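Local coordinates for protein DNA photolyase (Agrobacterium tumefaciens, PDB 4U63) that probably repairs cyclobutane pyrimidine dimers in ultraviolet-damaged DNA using light, with bound FAD and a methenyltetrahydrofolate antenna chromophore, at residues 107-121 with 141-154. Sequence-based numbering, arbitrary orientation. Where two conformers were deposited one is given.
Sequences ISETGADTVVWNRRY and LTVRSFSGQLLHEP. With SO4 (sulfate ion), chain E; SO4 (sulfate ion), chain D.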
loop_
_atom_site.group_PDB
_atom_site.type_symbol
_atom_site.label_atom_id
_atom_site.label_comp_id
_atom_site.label_asym_id
_atom_site.label_seq_id
_atom_site.Cartn_x
_atom_site.Cartn_y
_atom_site.Cartn_z
ATOM N N ILE A 107 10.754 -28.654 8.898
ATOM C CA ILE A 107 10.413 -29.330 10.150
ATOM C C ILE A 107 11.179 -30.646 10.278
ATOM O O ILE A 107 11.806 -30.907 11.308
ATOM C CB ILE A 107 8.884 -29.551 10.248
ATOM C CG1 ILE A 107 8.182 -28.221 10.521
ATOM C CG2 ILE A 107 8.517 -30.545 11.344
ATOM C CD1 ILE A 107 6.727 -28.198 10.125
ATOM N N SER A 108 11.126 -31.461 9.223
ATOM C CA SER A 108 11.824 -32.738 9.193
ATOM C C SER A 108 13.339 -32.575 9.390
ATOM O O SER A 108 13.942 -33.284 10.201
ATOM C CB SER A 108 11.532 -33.476 7.880
ATOM O OG SER A 108 12.274 -34.677 7.809
ATOM N N GLU A 109 13.938 -31.640 8.656
ATOM C CA GLU A 109 15.380 -31.406 8.734
ATOM C C GLU A 109 15.838 -30.894 10.104
ATOM O O GLU A 109 16.825 -31.389 10.663
ATOM C CB GLU A 109 15.833 -30.398 7.670
ATOM C CG GLU A 109 17.321 -30.051 7.787
ATOM C CD GLU A 109 17.857 -29.222 6.641
ATOM O OE1 GLU A 109 17.119 -28.984 5.662
ATOM O OE2 GLU A 109 19.036 -28.810 6.732
ATOM N N THR A 110 15.131 -29.894 10.621
ATOM C CA THR A 110 15.555 -29.203 11.850
ATOM C C THR A 110 15.056 -29.861 13.139
ATOM O O THR A 110 15.672 -29.693 14.189
ATOM C CB THR A 110 15.081 -27.742 11.858
ATOM O OG1 THR A 110 13.653 -27.698 11.850
ATOM C CG2 THR A 110 15.634 -26.976 10.652
ATOM N N GLY A 111 13.951 -30.600 13.055
ATOM C CA GLY A 111 13.293 -31.165 14.234
ATOM C C GLY A 111 12.405 -30.165 14.968
ATOM O O GLY A 111 12.030 -30.405 16.120
ATOM N N ALA A 112 12.066 -29.047 14.310
ATOM C CA ALA A 112 11.221 -28.008 14.904
ATOM C C ALA A 112 9.884 -28.589 15.336
ATOM O O ALA A 112 9.339 -29.459 14.662
ATOM C CB ALA A 112 10.994 -26.870 13.918
ATOM N N ASP A 113 9.365 -28.121 16.464
ATOM C CA ASP A 113 8.053 -28.575 16.938
ATOM C C ASP A 113 6.972 -27.500 16.785
ATOM O O ASP A 113 5.815 -27.749 17.097
ATOM C CB ASP A 113 8.131 -29.072 18.393
ATOM C CG ASP A 113 8.416 -27.966 19.395
ATOM O OD1 ASP A 113 8.513 -26.780 18.996
ATOM O OD2 ASP A 113 8.547 -28.303 20.597
ATOM N N THR A 114 7.360 -26.315 16.302
ATOM C CA THR A 114 6.461 -25.179 16.219
ATOM C C THR A 114 6.722 -24.355 14.965
ATOM O O THR A 114 7.877 -24.170 14.553
ATOM C CB THR A 114 6.609 -24.273 17.476
ATOM O OG1 THR A 114 6.354 -25.042 18.654
ATOM C CG2 THR A 114 5.650 -23.074 17.450
ATOM N N VAL A 115 5.637 -23.871 14.364
ATOM C CA VAL A 115 5.702 -22.869 13.321
ATOM C C VAL A 115 4.887 -21.683 13.805
ATOM O O VAL A 115 3.757 -21.853 14.254
ATOM C CB VAL A 115 5.120 -23.344 11.978
ATOM C CG1 VAL A 115 5.270 -22.246 10.926
ATOM C CG2 VAL A 115 5.800 -24.627 11.513
ATOM N N VAL A 116 5.472 -20.491 13.720
ATOM C CA VAL A 116 4.757 -19.269 14.020
ATOM C C VAL A 116 4.744 -18.325 12.827
ATOM O O VAL A 116 5.651 -18.340 11.980
ATOM C CB VAL A 116 5.343 -18.529 15.246
ATOM C CG1 VAL A 116 5.222 -19.397 16.491
ATOM C CG2 VAL A 116 6.794 -18.111 15.007
ATOM N N TRP A 117 3.702 -17.511 12.770
ATOM C CA TRP A 117 3.617 -16.430 11.814
ATOM C C TRP A 117 2.719 -15.307 12.313
ATOM O O TRP A 117 1.923 -15.482 13.233
ATOM C CB TRP A 117 3.132 -16.928 10.441
ATOM C CG TRP A 117 1.739 -17.573 10.370
ATOM C CD1 TRP A 117 0.522 -16.947 10.518
ATOM C CD2 TRP A 117 1.443 -18.946 10.072
ATOM N NE1 TRP A 117 -0.503 -17.857 10.349
ATOM C CE2 TRP A 117 0.035 -19.088 10.077
ATOM C CE3 TRP A 117 2.233 -20.076 9.815
ATOM C CZ2 TRP A 117 -0.599 -20.315 9.830
ATOM C CZ3 TRP A 117 1.605 -21.294 9.567
ATOM C CH2 TRP A 117 0.197 -21.403 9.578
ATOM N N ASN A 118 2.879 -14.147 11.699
ATOM C CA ASN A 118 1.984 -13.036 11.925
ATOM C C ASN A 118 0.812 -13.135 10.975
ATOM O O ASN A 118 0.986 -13.377 9.773
ATOM C CB ASN A 118 2.729 -11.725 11.752
ATOM C CG ASN A 118 3.770 -11.534 12.829
ATOM O OD1 ASN A 118 3.448 -11.594 14.018
ATOM N ND2 ASN A 118 5.012 -11.330 12.438
ATOM N N ARG A 119 -0.381 -12.948 11.526
ATOM C CA ARG A 119 -1.610 -13.029 10.748
ATOM C C ARG A 119 -1.586 -12.018 9.614
ATOM O O ARG A 119 -1.019 -10.913 9.750
ATOM C CB ARG A 119 -2.826 -12.760 11.632
ATOM C CG ARG A 119 -3.077 -13.836 12.648
ATOM C CD ARG A 119 -4.098 -13.394 13.672
ATOM N NE ARG A 119 -4.112 -14.324 14.791
ATOM C CZ ARG A 119 -4.560 -14.045 16.012
ATOM N NH1 ARG A 119 -5.046 -12.836 16.313
ATOM N NH2 ARG A 119 -4.516 -14.989 16.947
ATOM N N ARG A 120 -2.168 -12.425 8.497
ATOM C CA ARG A 120 -2.396 -11.550 7.358
ATOM C C ARG A 120 -3.884 -11.565 7.153
ATOM O O ARG A 120 -4.514 -12.613 7.222
ATOM C CB ARG A 120 -1.628 -11.999 6.113
ATOM C CG ARG A 120 -1.908 -13.410 5.641
ATOM C CD ARG A 120 -0.944 -13.801 4.545
ATOM N NE ARG A 120 -0.979 -15.234 4.267
ATOM C CZ ARG A 120 -0.252 -15.845 3.331
ATOM N NH1 ARG A 120 0.582 -15.153 2.560
ATOM N NH2 ARG A 120 -0.358 -17.160 3.166
ATOM N N TYR A 121 -4.448 -10.398 6.906
ATOM C CA TYR A 121 -5.883 -10.230 7.011
ATOM C C TYR A 121 -6.600 -10.084 5.681
ATOM O O TYR A 121 -7.808 -9.944 5.666
ATOM C CB TYR A 121 -6.185 -9.064 7.929
ATOM C CG TYR A 121 -5.793 -9.312 9.374
ATOM C CD1 TYR A 121 -4.523 -9.005 9.834
ATOM C CD2 TYR A 121 -6.695 -9.837 10.280
ATOM C CE1 TYR A 121 -4.158 -9.217 11.152
ATOM C CE2 TYR A 121 -6.340 -10.060 11.599
ATOM C CZ TYR A 121 -5.068 -9.743 12.030
ATOM O OH TYR A 121 -4.706 -9.948 13.334
ATOM N N LEU A 141 1.839 -30.865 14.933
ATOM C CA LEU A 141 2.722 -29.699 15.034
ATOM C C LEU A 141 1.987 -28.560 15.717
ATOM O O LEU A 141 0.774 -28.417 15.572
ATOM C CB LEU A 141 3.207 -29.270 13.649
ATOM C CG LEU A 141 4.145 -30.323 13.046
ATOM C CD1 LEU A 141 4.035 -30.397 11.533
ATOM C CD2 LEU A 141 5.573 -30.056 13.500
ATOM N N THR A 142 2.729 -27.759 16.478
ATOM C CA THR A 142 2.179 -26.561 17.084
ATOM C C THR A 142 2.277 -25.424 16.073
ATOM O O THR A 142 3.334 -25.188 15.491
ATOM C CB THR A 142 2.925 -26.201 18.381
ATOM O OG1 THR A 142 2.745 -27.257 19.328
ATOM C CG2 THR A 142 2.401 -24.899 18.981
ATOM N N VAL A 143 1.163 -24.732 15.863
ATOM C CA VAL A 143 1.107 -23.598 14.968
ATOM C C VAL A 143 0.435 -22.466 15.711
ATOM O O VAL A 143 -0.644 -22.648 16.265
ATOM C CB VAL A 143 0.304 -23.890 13.702
ATOM C CG1 VAL A 143 0.324 -22.673 12.784
ATOM C CG2 VAL A 143 0.853 -25.126 12.986
ATOM N N ARG A 144 1.080 -21.303 15.727
ATOM C CA ARG A 144 0.538 -20.130 16.402
ATOM C C ARG A 144 0.663 -18.907 15.501
ATOM O O ARG A 144 1.715 -18.679 14.897
ATOM C CB ARG A 144 1.267 -19.896 17.726
ATOM C CG ARG A 144 1.239 -21.097 18.669
ATOM C CD ARG A 144 2.243 -20.948 19.786
ATOM N NE ARG A 144 1.934 -19.798 20.632
ATOM C CZ ARG A 144 2.794 -19.206 21.464
ATOM N NH1 ARG A 144 4.048 -19.644 21.580
ATOM N NH2 ARG A 144 2.397 -18.159 22.186
ATOM N N SER A 145 -0.413 -18.124 15.425
ATOM C CA SER A 145 -0.462 -16.897 14.618
ATOM C C SER A 145 -0.728 -15.689 15.500
ATOM O O SER A 145 -1.369 -15.812 16.546
ATOM C CB SER A 145 -1.528 -16.993 13.539
ATOM O OG SER A 145 -2.827 -16.940 14.093
ATOM N N PHE A 146 -0.243 -14.520 15.072
ATOM C CA PHE A 146 -0.258 -13.328 15.933
ATOM C C PHE A 146 -0.750 -12.067 15.245
ATOM O O PHE A 146 -0.579 -11.880 14.038
ATOM C CB PHE A 146 1.145 -13.078 16.508
ATOM C CG PHE A 146 1.628 -14.201 17.371
ATOM C CD1 PHE A 146 2.251 -15.299 16.804
ATOM C CD2 PHE A 146 1.420 -14.184 18.746
ATOM C CE1 PHE A 146 2.678 -16.359 17.593
ATOM C CE2 PHE A 146 1.845 -15.240 19.542
ATOM C CZ PHE A 146 2.474 -16.329 18.965
ATOM N N SER A 147 -1.367 -11.209 16.049
ATOM C CA SER A 147 -1.819 -9.899 15.604
ATOM C C SER A 147 -0.617 -8.980 15.395
ATOM O O SER A 147 0.487 -9.281 15.850
ATOM C CB SER A 147 -2.761 -9.277 16.637
ATOM O OG SER A 147 -2.093 -9.019 17.861
ATOM N N GLY A 148 -0.855 -7.859 14.718
ATOM C CA GLY A 148 0.190 -6.877 14.451
ATOM C C GLY A 148 -0.044 -6.044 13.201
ATOM O O GLY A 148 0.252 -4.855 13.197
ATOM N N GLN A 149 -0.574 -6.665 12.147
ATOM C CA GLN A 149 -0.789 -5.971 10.883
ATOM C C GLN A 149 -1.807 -4.832 11.018
ATOM O O GLN A 149 -1.661 -3.792 10.372
ATOM C CB GLN A 149 -1.257 -6.949 9.796
ATOM C CG GLN A 149 -1.434 -6.298 8.422
ATOM C CD GLN A 149 -1.998 -7.244 7.384
ATOM O OE1 GLN A 149 -2.519 -8.282 7.712
ATOM N NE2 GLN A 149 -1.899 -6.865 6.117
ATOM N N LEU A 150 -2.834 -5.051 11.850
ATOM C CA LEU A 150 -3.909 -4.096 12.062
ATOM C C LEU A 150 -4.099 -3.749 13.537
ATOM O O LEU A 150 -3.871 -4.568 14.424
ATOM C CB LEU A 150 -5.230 -4.690 11.538
ATOM C CG LEU A 150 -5.302 -5.080 10.058
ATOM C CD1 LEU A 150 -6.624 -5.760 9.745
ATOM C CD2 LEU A 150 -5.106 -3.866 9.165
ATOM N N LEU A 151 -4.548 -2.530 13.777
ATOM C CA LEU A 151 -4.953 -2.070 15.104
ATOM C C LEU A 151 -6.202 -2.770 15.609
ATOM O O LEU A 151 -6.367 -2.944 16.822
ATOM C CB LEU A 151 -5.224 -0.566 15.075
ATOM C CG LEU A 151 -4.043 0.343 14.752
ATOM C CD1 LEU A 151 -4.517 1.777 14.612
ATOM C CD2 LEU A 151 -2.987 0.217 15.829
ATOM N N HIS A 152 -7.084 -3.166 14.695
ATOM C CA HIS A 152 -8.352 -3.825 15.081
ATOM C C HIS A 152 -8.414 -5.219 14.486
ATOM O O HIS A 152 -7.635 -5.560 13.595
ATOM C CB HIS A 152 -9.561 -2.970 14.652
ATOM C CG HIS A 152 -10.072 -3.270 13.277
ATOM N ND1 HIS A 152 -9.399 -2.898 12.137
ATOM C CD2 HIS A 152 -11.198 -3.900 12.858
ATOM C CE1 HIS A 152 -10.075 -3.289 11.075
ATOM N NE2 HIS A 152 -11.171 -3.898 11.483
ATOM N N GLU A 153 -9.353 -6.015 14.990
ATOM C CA GLU A 153 -9.585 -7.367 14.520
ATOM C C GLU A 153 -10.847 -7.326 13.661
ATOM O O GLU A 153 -11.929 -7.187 14.198
ATOM C CB GLU A 153 -9.748 -8.327 15.707
ATOM C CG GLU A 153 -8.434 -8.860 16.282
ATOM C CD GLU A 153 -7.775 -9.949 15.416
ATOM O OE1 GLU A 153 -8.485 -10.820 14.873
ATOM O OE2 GLU A 153 -6.538 -9.953 15.286
ATOM N N PRO A 154 -10.699 -7.406 12.316
ATOM C CA PRO A 154 -11.904 -7.219 11.492
ATOM C C PRO A 154 -13.001 -8.249 11.711
ATOM O O PRO A 154 -14.157 -7.924 11.516
ATOM C CB PRO A 154 -11.389 -7.293 10.043
ATOM C CG PRO A 154 -9.994 -7.775 10.115
ATOM C CD PRO A 154 -9.476 -7.506 11.488
HETATM S S SO4 E . -3.890 -19.153 16.570
HETATM O O1 SO4 E . -4.725 -20.340 16.827
HETATM O O2 SO4 E . -2.564 -19.290 17.195
HETATM O O3 SO4 E . -3.749 -19.016 15.105
HETATM O O4 SO4 E . -4.547 -17.958 17.138
HETATM S S SO4 D . -5.533 -13.438 20.105
HETATM O O1 SO4 D . -5.701 -14.694 19.350
HETATM O O2 SO4 D . -4.631 -13.669 21.250
HETATM O O3 SO4 D . -6.852 -13.004 20.606
HETATM O O4 SO4 D . -4.968 -12.386 19.230
HETATM O O HOH W 1 3.223 -9.028 15.332
HETATM O O HOH W 2 -0.376 -9.617 12.081
HETATM O O HOH W 3 -3.478 -7.300 13.737
#
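Val115 and Trp117 bond through their backbones to Thr142 and Arg144, joining strands 114-118 and 142-146 as nearly parallel neighbours (axes 4.7 Å apart). With helix 123-138 they form a beta-alpha-beta unit of the parallel sheet in the photolyase N-terminal domain, with strand 142-146 at one edge of the sheet.

Packing is close under the buried indole: Val143 CG1 lies 3.9 Å from the centroid of the Trp117 six-membered ring, over its face, a CH-pi contact. Trp117 CG sits between its own backbone N and carbonyl carbon (chi1 61°), which lets the ring lean across to the neighbouring strand.

Beyond the strands Tyr121 is buried. Leu150 CD1 covers one face of the ring, the Gln149 amide meets its edge, and in the conformer given Gln149 OE1 accepts from Tyr121 N (3.0 Å). Tyr121 OH donates to Glu153 OE2 at 2.7 Å. Pro154 and Leu150 continue this packing onto helix 287-309, toward the FAD-binding part.

The solvent side carries exposed Thr142 and Arg144 and partly exposed Arg119, whose guanidinium is ringed at its edge by anions. Two sulfates, probably from the crystallisation liquor, accept from NH2; NH1 donates to one of them, and Arg119 NH1 also makes a long, weak salt bridge to Glu153 OE2 (3.4 Å). Ser145 helps set the group's rotation, together with the sulfates: Arg119 NE donates almost straight (170°) to Ser145 OG at 3.0 Å, the hydroxyl oxygen lying 4° from the guanidinium plane.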